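Local atomic coordinates of (S)-2-haloacid dehalogenase 4A (Burkholderia cepacia, PDB entry 2NO4), a protein that catalyses the hydrolytic dehalogenation of short-chain (S)-2-haloalkanoic acids, giving the (R)-2-hydroxyalkanoic acids with inversion of configuration. Residues B[59-64]-B[71-76]. Sequence-based numbering, arbitrary orientation.
Sequences WTRTLM and WQLTDE. With SO4 (sulfate ion), chain K.
The guanidinium of Arg61 meets Glu76 and Leu73 obliquely, while a sulfate ion and a water lie at its edge, in plane. Two nearly straight bonds tie it to the sulfate: Arg61 NH1 to O3 and Arg61 NH2 to O4, each 2.9 Å. Arg61 NH2 also makes a weak, bent salt-bridge bond to Glu76 OE1 (3.1 Å, 135°), the guanidinium and carboxylate planes being only 21° apart. The water links the same pair, accepting from Arg61 NE and donating to Glu76 OE1. Extended from CG to NE, the Arg61 chain slides past Leu73, whose CD2 sits 3.2 Å from Arg61 NE. Gln72 reaches the same ion from beside the arginine: CG anti to the backbone N (chi1 -176°) and a straight chain carry NE2 to sulfate O1. Gln72 NE2 also makes a nearly straight bond to Glu76 OE2 at 2.9 Å, approaching from above the carboxylate plane. Gln66 takes a bond from Arg61 NH1 through its backbone O and gives one to the sulfate. The arginine tip thus bridges consecutive, splayed helices of the cap that HAD dehalogenases insert after the first core strand, and the sulfate, probably from the crystallisation liquor, likely shares with Glu76 in balancing its charge.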
loop_
_atom_site.group_PDB
_atom_site.type_symbol
_atom_site.label_atom_id
_atom_site.label_comp_id
_atom_site.label_asym_id
_atom_site.label_seq_id
_atom_site.Cartn_x
_atom_site.Cartn_y
_atom_site.Cartn_z
ATOM N N TRP B 59 -4.263 -3.128 3.080
ATOM C CA TRP B 59 -4.612 -1.761 3.410
ATOM C C TRP B 59 -5.896 -1.305 2.688
ATOM O O TRP B 59 -6.792 -0.769 3.323
ATOM C CB TRP B 59 -3.445 -0.815 3.119
ATOM C CG TRP B 59 -2.165 -1.204 3.831
ATOM C CD1 TRP B 59 -2.032 -1.690 5.110
ATOM C CD2 TRP B 59 -0.842 -1.137 3.292
ATOM N NE1 TRP B 59 -0.702 -1.917 5.400
ATOM C CE2 TRP B 59 0.048 -1.589 4.306
ATOM C CE3 TRP B 59 -0.312 -0.722 2.039
ATOM C CZ2 TRP B 59 1.436 -1.671 4.109
ATOM C CZ3 TRP B 59 1.068 -0.803 1.845
ATOM C CH2 TRP B 59 1.927 -1.259 2.876
ATOM N N THR B 60 -5.985 -1.522 1.374
ATOM C CA THR B 60 -7.088 -0.956 0.621
ATOM C C THR B 60 -8.423 -1.678 0.959
ATOM O O THR B 60 -9.457 -1.038 1.001
ATOM C CB THR B 60 -6.820 -0.969 -0.881
ATOM O OG1 THR B 60 -6.634 -2.318 -1.287
ATOM C CG2 THR B 60 -5.525 -0.133 -1.210
ATOM N N ARG B 61 -8.371 -2.991 1.160
ATOM C CA ARG B 61 -9.566 -3.771 1.523
ATOM C C ARG B 61 -10.115 -3.385 2.886
ATOM O O ARG B 61 -11.331 -3.319 3.081
ATOM C CB ARG B 61 -9.261 -5.255 1.500
ATOM C CG ARG B 61 -9.332 -5.871 0.114
ATOM C CD ARG B 61 -8.838 -7.324 0.244
ATOM N NE ARG B 61 -9.052 -8.163 -0.952
ATOM C CZ ARG B 61 -10.165 -8.849 -1.227
ATOM N NH1 ARG B 61 -11.259 -8.713 -0.464
ATOM N NH2 ARG B 61 -10.188 -9.618 -2.303
ATOM N N THR B 62 -9.244 -3.067 3.832
ATOM C CA THR B 62 -9.802 -2.518 5.069
ATOM C C THR B 62 -10.409 -1.133 4.918
ATOM O O THR B 62 -11.492 -0.860 5.474
ATOM C CB THR B 62 -9.048 -2.846 6.439
ATOM O OG1 THR B 62 -8.940 -1.703 7.318
ATOM C CG2 THR B 62 -7.831 -3.592 6.297
ATOM N N LEU B 63 -9.759 -0.291 4.110
ATOM C CA LEU B 63 -10.275 1.074 3.838
ATOM C C LEU B 63 -11.606 1.053 3.114
ATOM O O LEU B 63 -12.446 1.900 3.381
ATOM C CB LEU B 63 -9.257 1.909 3.042
ATOM C CG LEU B 63 -8.052 2.406 3.865
ATOM C CD1 LEU B 63 -6.983 3.001 2.986
ATOM C CD2 LEU B 63 -8.524 3.396 4.965
ATOM N N MET B 64 -11.788 0.117 2.184
ATOM C CA MET B 64 -13.059 0.040 1.465
ATOM C C MET B 64 -14.038 -0.998 2.079
ATOM O O MET B 64 -15.079 -1.296 1.487
ATOM C CB MET B 64 -12.857 -0.217 -0.037
ATOM C CG MET B 64 -12.398 -1.641 -0.415
ATOM S SD MET B 64 -12.173 -1.936 -2.187
ATOM C CE MET B 64 -10.504 -1.308 -2.505
ATOM N N TRP B 71 -4.184 -15.199 3.879
ATOM C CA TRP B 71 -3.889 -16.258 2.899
ATOM C C TRP B 71 -4.528 -15.992 1.519
ATOM O O TRP B 71 -3.885 -16.182 0.464
ATOM C CB TRP B 71 -4.308 -17.632 3.448
ATOM C CG TRP B 71 -3.924 -18.787 2.587
ATOM C CD1 TRP B 71 -4.771 -19.543 1.829
ATOM C CD2 TRP B 71 -2.612 -19.333 2.389
ATOM N NE1 TRP B 71 -4.069 -20.527 1.162
ATOM C CE2 TRP B 71 -2.743 -20.428 1.493
ATOM C CE3 TRP B 71 -1.337 -19.011 2.876
ATOM C CZ2 TRP B 71 -1.643 -21.214 1.085
ATOM C CZ3 TRP B 71 -0.239 -19.803 2.470
ATOM C CH2 TRP B 71 -0.416 -20.894 1.578
ATOM N N GLN B 72 -5.793 -15.574 1.526
ATOM C CA GLN B 72 -6.468 -15.250 0.269
ATOM C C GLN B 72 -5.750 -14.090 -0.421
ATOM O O GLN B 72 -5.535 -14.120 -1.617
ATOM C CB GLN B 72 -7.946 -14.910 0.479
ATOM C CG GLN B 72 -8.723 -14.663 -0.846
ATOM C CD GLN B 72 -10.193 -14.373 -0.626
ATOM O OE1 GLN B 72 -10.819 -14.946 0.261
ATOM N NE2 GLN B 72 -10.750 -13.463 -1.423
ATOM N N LEU B 73 -5.411 -13.060 0.330
ATOM C CA LEU B 73 -4.693 -11.929 -0.254
ATOM C C LEU B 73 -3.305 -12.295 -0.799
ATOM O O LEU B 73 -2.872 -11.739 -1.825
ATOM C CB LEU B 73 -4.515 -10.801 0.777
ATOM C CG LEU B 73 -5.807 -10.291 1.428
ATOM C CD1 LEU B 73 -5.556 -8.990 2.186
ATOM C CD2 LEU B 73 -7.031 -10.224 0.476
ATOM N N THR B 74 -2.608 -13.180 -0.082
ATOM C CA THR B 74 -1.302 -13.702 -0.481
ATOM C C THR B 74 -1.430 -14.422 -1.836
ATOM O O THR B 74 -0.631 -14.213 -2.736
ATOM C CB THR B 74 -0.692 -14.612 0.624
ATOM O OG1 THR B 74 -0.612 -13.850 1.840
ATOM C CG2 THR B 74 0.731 -15.117 0.230
ATOM N N ASP B 75 -2.460 -15.258 -1.956
ATOM C CA ASP B 75 -2.794 -15.993 -3.170
ATOM C C ASP B 75 -3.109 -15.033 -4.344
ATOM O O ASP B 75 -2.527 -15.146 -5.432
ATOM C CB ASP B 75 -3.976 -16.947 -2.840
ATOM C CG ASP B 75 -4.265 -17.947 -3.950
ATOM O OD1 ASP B 75 -4.855 -17.565 -4.973
ATOM O OD2 ASP B 75 -3.892 -19.124 -3.794
ATOM N N GLU B 76 -4.009 -14.079 -4.114
ATOM C CA GLU B 76 -4.391 -13.097 -5.125
ATOM C C GLU B 76 -3.180 -12.260 -5.603
ATOM O O GLU B 76 -3.028 -12.015 -6.788
ATOM C CB GLU B 76 -5.493 -12.179 -4.589
ATOM C CG GLU B 76 -6.820 -12.939 -4.395
ATOM C CD GLU B 76 -7.871 -12.133 -3.637
ATOM O OE1 GLU B 76 -7.533 -11.090 -3.022
ATOM O OE2 GLU B 76 -9.051 -12.588 -3.622
HETATM S S SO4 K . -13.666 -11.352 -1.821
HETATM O O1 SO4 K . -13.486 -12.617 -1.158
HETATM O O2 SO4 K . -14.938 -11.324 -2.556
HETATM O O3 SO4 K . -13.700 -10.275 -0.852
HETATM O O4 SO4 K . -12.548 -11.209 -2.799
HETATM O O HOH W 1 -7.313 -8.189 -3.055
#